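Local atomic coordinates of oxetanocin-like protein (Pyrococcus furiosus, PDB entry 1XX7), a protein that binds a divalent metal ion and probably removes the phosphate from 2'-deoxyribonucleoside 5'-phosphates, as a phosphohydrolase of the HD-domain family. Residues 40-45 with 73-78; 134-139 with 152-157. All blocks are in the same frame, centred on the assembly; numbering follows the deposited sequence.

Interaction 1 (40-45 with 73-78); sequences DHSYRV and IIHDLG. With NI (nickel (II) ion), chain G.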
loop_
_atom_site.group_PDB
_atom_site.type_symbol
_atom_site.label_atom_id
_atom_site.label_comp_id
_atom_site.label_asym_id
_atom_site.label_seq_id
_atom_site.Cartn_x
_atom_site.Cartn_y
_atom_site.Cartn_z
ATOM N N ASP A 40 1.656 -6.461 -14.790
ATOM C CA ASP A 40 0.604 -5.474 -15.123
ATOM C C ASP A 40 0.910 -4.848 -16.505
ATOM O O ASP A 40 0.068 -4.778 -17.402
ATOM C CB ASP A 40 0.582 -4.348 -14.067
ATOM C CG ASP A 40 -0.186 -4.705 -12.795
ATOM O OD1 ASP A 40 -1.205 -5.481 -12.890
ATOM O OD2 ASP A 40 0.252 -4.200 -11.691
ATOM N N HIS A 41 2.142 -4.366 -16.606
ATOM C CA HIS A 41 2.677 -3.766 -17.781
ATOM C C HIS A 41 2.645 -4.705 -18.964
ATOM O O HIS A 41 2.158 -4.329 -20.020
ATOM C CB HIS A 41 4.137 -3.375 -17.509
ATOM C CG HIS A 41 4.905 -3.087 -18.731
ATOM N ND1 HIS A 41 4.549 -2.088 -19.606
ATOM C CD2 HIS A 41 6.009 -3.672 -19.253
ATOM C CE1 HIS A 41 5.409 -2.051 -20.608
ATOM N NE2 HIS A 41 6.310 -2.989 -20.411
ATOM N N SER A 42 3.188 -5.903 -18.761
ATOM C CA SER A 42 3.302 -6.925 -19.788
ATOM C C SER A 42 1.983 -7.469 -20.291
ATOM O O SER A 42 1.872 -7.818 -21.490
ATOM C CB SER A 42 4.144 -8.102 -19.299
ATOM O OG SER A 42 5.462 -7.712 -19.067
ATOM N N TYR A 43 1.005 -7.551 -19.394
ATOM C CA TYR A 43 -0.369 -7.819 -19.781
ATOM C C TYR A 43 -0.904 -6.835 -20.822
ATOM O O TYR A 43 -1.484 -7.258 -21.860
ATOM C CB TYR A 43 -1.345 -7.811 -18.592
ATOM C CG TYR A 43 -2.728 -7.901 -19.140
ATOM C CD1 TYR A 43 -3.175 -9.100 -19.715
ATOM C CD2 TYR A 43 -3.520 -6.811 -19.233
ATOM C CE1 TYR A 43 -4.414 -9.189 -20.312
ATOM C CE2 TYR A 43 -4.786 -6.887 -19.842
ATOM C CZ TYR A 43 -5.205 -8.097 -20.375
ATOM O OH TYR A 43 -6.409 -8.219 -20.995
ATOM N N ARG A 44 -0.807 -5.530 -20.535
ATOM C CA ARG A 44 -1.376 -4.531 -21.473
ATOM C C ARG A 44 -0.554 -4.401 -22.757
ATOM O O ARG A 44 -1.110 -4.074 -23.826
ATOM C CB ARG A 44 -1.634 -3.160 -20.852
ATOM C CG ARG A 44 -2.658 -2.387 -21.662
ATOM C CD ARG A 44 -3.222 -1.185 -20.993
ATOM N NE ARG A 44 -2.203 -0.176 -20.780
ATOM C CZ ARG A 44 -2.421 1.024 -20.255
ATOM N NH1 ARG A 44 -3.652 1.425 -19.972
ATOM N NH2 ARG A 44 -1.402 1.843 -20.073
ATOM N N VAL A 45 0.739 -4.674 -22.672
ATOM C CA VAL A 45 1.584 -4.757 -23.885
ATOM C C VAL A 45 1.044 -5.880 -24.853
ATOM O O VAL A 45 0.922 -5.642 -26.064
ATOM C CB VAL A 45 3.100 -4.985 -23.547
ATOM C CG1 VAL A 45 3.922 -5.279 -24.803
ATOM C CG2 VAL A 45 3.668 -3.775 -22.853
ATOM N N ILE A 73 4.551 -11.501 -24.522
ATOM C CA ILE A 73 4.528 -12.290 -23.314
ATOM C C ILE A 73 5.894 -12.477 -22.704
ATOM O O ILE A 73 6.050 -12.310 -21.481
ATOM C CB ILE A 73 3.838 -13.656 -23.534
ATOM C CG1 ILE A 73 2.359 -13.444 -23.770
ATOM C CG2 ILE A 73 4.003 -14.572 -22.288
ATOM C CD1 ILE A 73 1.690 -14.637 -24.421
ATOM N N ILE A 74 6.895 -12.776 -23.519
ATOM C CA ILE A 74 8.235 -13.063 -22.960
ATOM C C ILE A 74 9.122 -11.811 -22.839
ATOM O O ILE A 74 10.171 -11.861 -22.240
ATOM C CB ILE A 74 8.953 -14.192 -23.734
ATOM C CG1 ILE A 74 9.205 -13.813 -25.195
ATOM C CG2 ILE A 74 8.100 -15.508 -23.681
ATOM C CD1 ILE A 74 10.443 -13.044 -25.459
ATOM N N HIS A 75 8.691 -10.675 -23.382
ATOM C CA HIS A 75 9.655 -9.611 -23.646
ATOM C C HIS A 75 10.341 -9.001 -22.398
ATOM O O HIS A 75 11.503 -8.590 -22.479
ATOM C CB HIS A 75 9.056 -8.559 -24.546
ATOM C CG HIS A 75 8.355 -7.479 -23.812
ATOM N ND1 HIS A 75 7.078 -7.625 -23.328
ATOM C CD2 HIS A 75 8.769 -6.250 -23.436
ATOM C CE1 HIS A 75 6.729 -6.530 -22.680
ATOM N NE2 HIS A 75 7.728 -5.672 -22.745
ATOM N N ASP A 76 9.651 -8.990 -21.249
ATOM C CA ASP A 76 10.216 -8.479 -20.000
ATOM C C ASP A 76 10.360 -9.585 -18.954
ATOM O O ASP A 76 10.634 -9.295 -17.794
ATOM C CB ASP A 76 9.355 -7.350 -19.451
ATOM C CG ASP A 76 9.614 -6.027 -20.144
ATOM O OD1 ASP A 76 10.569 -5.931 -20.915
ATOM O OD2 ASP A 76 8.864 -5.057 -19.918
ATOM N N LEU A 77 10.253 -10.848 -19.379
ATOM C CA LEU A 77 10.332 -11.966 -18.460
ATOM C C LEU A 77 11.727 -12.141 -17.809
ATOM O O LEU A 77 11.832 -12.638 -16.679
ATOM C CB LEU A 77 9.940 -13.232 -19.193
ATOM C CG LEU A 77 9.684 -14.504 -18.399
ATOM C CD1 LEU A 77 8.816 -14.279 -17.104
ATOM C CD2 LEU A 77 9.019 -15.492 -19.361
ATOM N N GLY A 78 12.777 -11.710 -18.519
ATOM C CA GLY A 78 14.120 -11.647 -17.958
ATOM C C GLY A 78 14.252 -10.728 -16.735
ATOM O O GLY A 78 15.199 -10.869 -15.941
HETATM NI NI NI G . 8.119 -3.773 -21.463
HETATM O O HOH W 1 6.999 -9.850 -20.449
#
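H41, H75 and D76 meet at a nickel ion, and the metal does the joining that direct bonds would do elsewhere. The metal lies 2.2 Å from H41 NE2, 2.3 Å from H75 NE2 and 2.1 Å from D76 OD2; D132, from helix 123-145, is the fourth protein ligand. H41 and D76 approach at about a right angle. The carboxylate oxygen OD2 of D76 lies in the plane of the H41 ring at its edge, 3.2 Å from CD2, while ring and carboxylate planes differ by 25°. The imidazoles of H41 and H75 are set obliquely, planes 66° apart, as befits rings directed at a shared ion rather than stacked on each other.

Behind the ligands comes a second shell. H75 has its CG in the crowded position between backbone N and carbonyl carbon (chi1 89°), and the bonds of ND1 to A72 O and of NE2 to the nickel together fix the rotation of the ring. V45 meets this imidazole tip to tip, CG1 standing 3.7 Å from CE1. On the H41 ring, ND1 faces D135 OD2 in a probable hydrogen bond whose modelled length is too short to read closely. S42 OG is hydrogen-bonded to V38 O and also accepts from a water at 3.0 Å; that water donates to I73 O and accepts from D76 N, tying the turn to the helix.

Together with D132, these ligands make the H...HD...D signature of the HD superfamily, whose adjacent His-Asp pair is H75-D76. The pair occupies the middle of a type I turn, I74 to L77, near the C-terminal end of helix 65-74, facing the early turns of helix 38-58. Helix 123-145 closes another side through D132 and D135, helix 111-119 packs on I74, and Y43 reaches I73 O of the second subunit.

Interaction 2 (134-139 with 152-157); sequences LDMIIQ and SEFWNA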
loop_
_atom_site.group_PDB
_atom_site.type_symbol
_atom_site.label_atom_id
_atom_site.label_comp_id
_atom_site.label_asym_id
_atom_site.label_seq_id
_atom_site.Cartn_x
_atom_site.Cartn_y
_atom_site.Cartn_z
ATOM N N LEU A 134 3.768 2.454 -26.035
ATOM C CA LEU A 134 2.391 2.954 -25.875
ATOM C C LEU A 134 1.793 2.660 -24.501
ATOM O O LEU A 134 1.126 3.500 -23.947
ATOM C CB LEU A 134 1.486 2.411 -26.962
ATOM C CG LEU A 134 1.815 2.941 -28.369
ATOM C CD1 LEU A 134 0.779 2.422 -29.335
ATOM C CD2 LEU A 134 1.892 4.448 -28.422
ATOM N N ASP A 135 2.016 1.459 -23.973
ATOM C CA ASP A 135 1.582 1.147 -22.634
ATOM C C ASP A 135 2.179 2.169 -21.616
ATOM O O ASP A 135 1.458 2.706 -20.790
ATOM C CB ASP A 135 2.010 -0.253 -22.233
ATOM C CG ASP A 135 1.758 -0.523 -20.774
ATOM O OD1 ASP A 135 0.571 -0.595 -20.356
ATOM O OD2 ASP A 135 2.751 -0.627 -20.044
ATOM N N MET A 136 3.480 2.422 -21.728
ATOM C CA MET A 136 4.218 3.372 -20.868
ATOM C C MET A 136 3.714 4.803 -20.914
ATOM O O MET A 136 3.558 5.421 -19.896
ATOM C CB MET A 136 5.709 3.363 -21.192
ATOM C CG MET A 136 6.526 4.029 -20.105
ATOM S SD MET A 136 8.334 4.019 -20.363
ATOM C CE MET A 136 8.333 5.361 -21.607
ATOM N N ILE A 137 3.452 5.306 -22.111
ATOM C CA ILE A 137 3.083 6.671 -22.301
ATOM C C ILE A 137 1.679 6.869 -21.818
ATOM O O ILE A 137 1.362 7.902 -21.204
ATOM C CB ILE A 137 3.147 7.107 -23.812
ATOM C CG1 ILE A 137 4.557 6.966 -24.374
ATOM C CG2 ILE A 137 2.715 8.577 -23.969
ATOM C CD1 ILE A 137 4.565 7.070 -25.881
ATOM N N ILE A 138 0.826 5.902 -22.112
ATOM C CA ILE A 138 -0.551 5.963 -21.668
ATOM C C ILE A 138 -0.629 5.796 -20.147
ATOM O O ILE A 138 -1.427 6.467 -19.515
ATOM C CB ILE A 138 -1.452 4.938 -22.399
ATOM C CG1 ILE A 138 -1.567 5.280 -23.886
ATOM C CG2 ILE A 138 -2.856 4.937 -21.797
ATOM C CD1 ILE A 138 -2.155 4.114 -24.785
ATOM N N GLN A 139 0.218 4.931 -19.585
ATOM C CA GLN A 139 0.326 4.783 -18.143
ATOM C C GLN A 139 0.761 6.074 -17.468
ATOM O O GLN A 139 0.258 6.405 -16.405
ATOM C CB GLN A 139 1.272 3.636 -17.764
ATOM C CG GLN A 139 1.247 3.302 -16.248
ATOM C CD GLN A 139 -0.130 2.896 -15.791
ATOM O OE1 GLN A 139 -0.672 1.884 -16.260
ATOM N NE2 GLN A 139 -0.734 3.701 -14.905
ATOM N N SER A 152 6.535 14.096 -17.374
ATOM C CA SER A 152 6.506 14.616 -18.763
ATOM C C SER A 152 7.548 13.974 -19.692
ATOM O O SER A 152 7.307 13.798 -20.874
ATOM C CB SER A 152 6.720 16.137 -18.763
ATOM O OG SER A 152 8.059 16.432 -18.368
ATOM N N GLU A 153 8.706 13.649 -19.147
ATOM C CA GLU A 153 9.748 12.995 -19.900
ATOM C C GLU A 153 9.285 11.687 -20.576
ATOM O O GLU A 153 9.862 11.295 -21.613
ATOM C CB GLU A 153 10.934 12.668 -18.981
ATOM C CG GLU A 153 10.557 11.655 -17.915
ATOM C CD GLU A 153 11.668 11.317 -16.973
ATOM O OE1 GLU A 153 12.544 10.486 -17.340
ATOM O OE2 GLU A 153 11.646 11.855 -15.853
ATOM N N PHE A 154 8.291 10.996 -19.986
ATOM C CA PHE A 154 7.911 9.663 -20.468
ATOM C C PHE A 154 7.245 9.762 -21.831
ATOM O O PHE A 154 7.250 8.817 -22.608
ATOM C CB PHE A 154 7.018 8.932 -19.450
ATOM C CG PHE A 154 7.772 8.420 -18.268
ATOM C CD1 PHE A 154 8.559 7.303 -18.369
ATOM C CD2 PHE A 154 7.743 9.094 -17.060
ATOM C CE1 PHE A 154 9.292 6.855 -17.258
ATOM C CE2 PHE A 154 8.450 8.635 -15.967
ATOM C CZ PHE A 154 9.211 7.535 -16.057
ATOM N N TRP A 155 6.715 10.937 -22.123
ATOM C CA TRP A 155 6.139 11.241 -23.419
ATOM C C TRP A 155 7.172 11.365 -24.543
ATOM O O TRP A 155 6.816 11.356 -25.725
ATOM C CB TRP A 155 5.377 12.539 -23.295
ATOM C CG TRP A 155 4.238 12.427 -22.326
ATOM C CD1 TRP A 155 4.288 12.504 -20.947
ATOM C CD2 TRP A 155 2.867 12.224 -22.666
ATOM N NE1 TRP A 155 3.030 12.364 -20.426
ATOM C CE2 TRP A 155 2.139 12.189 -21.461
ATOM C CE3 TRP A 155 2.182 12.049 -23.880
ATOM C CZ2 TRP A 155 0.765 11.987 -21.438
ATOM C CZ3 TRP A 155 0.838 11.854 -23.853
ATOM C CH2 TRP A 155 0.134 11.820 -22.644
ATOM N N ASN A 156 8.450 11.491 -24.179
ATOM C CA ASN A 156 9.512 11.589 -25.168
ATOM C C ASN A 156 9.631 10.288 -25.968
ATOM O O ASN A 156 10.240 10.275 -27.045
ATOM C CB ASN A 156 10.868 11.958 -24.509
ATOM C CG ASN A 156 10.876 13.372 -23.910
ATOM O OD1 ASN A 156 10.093 14.240 -24.313
ATOM N ND2 ASN A 156 11.778 13.607 -22.945
ATOM N N ALA A 157 9.052 9.199 -25.455
ATOM C CA ALA A 157 9.064 7.928 -26.182
ATOM C C ALA A 157 8.212 7.982 -27.466
ATOM O O ALA A 157 8.440 7.186 -28.358
ATOM C CB ALA A 157 8.636 6.734 -25.273
#
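I137 and W155 make the closest approach of this contact. The methyl CG2 of I137 lies over one face of the indole, offset toward the rim, 3.5 Å from CE3. Measured to the centroid of the six-membered ring, this CH-pi contact is 3.9 Å long and 26° off the normal. With CG1 anti to the carbonyl carbon (chi1 -61°), the other branch of I137 turns elsewhere: CG1 comes 3.7 Å from F154 O, and CD1 rests near A157 CB. Cutting I137 back to an alanine would probably open a gap between helix and loop, leaving the indole face without its methyl partner and A157 without CD1.

The neighbouring M136 packs differently. Its chain bends at chi3 (77°) to bring CE to the edge of the F154 ring, in the ring plane and 3.8 Å from CD1. SD is oblique to the same ring, a Met-aromatic contact, and CE also touches A157 CB. Whereas I137, F154 and A157 are buried, M136 and W155 are partly exposed, and S152 and N156, on the outer side, are exposed. W155 NE1 is nevertheless held by E144, and the F154 ring meets W27.

Such apolar packing of a 3-10 turn against a long helix joins the connection after helix 123-145 back onto that helix, within the all-helical HD fold and near its metal site.

Followed from the N terminus, the chain first closes interaction 1, where helix 65-74 and the turn after it return to helix 38-58 across 27 intervening, mostly helical residues. Interaction 2 opens only later and closes a shorter excursion, as segment 152-157, which opens with a 3-10 turn, folds back on helix 123-145. The two are therefore in series, neither nested nor crossed. They are joined in space instead: R44 of 40-45 forms a salt bridge with D135 of 134-139, NE to OD1 2.8 Å, and its NH2 packs on I138. Helix 123-145 thus links the metal-site core to the later loop, and both contacts touch the second subunit.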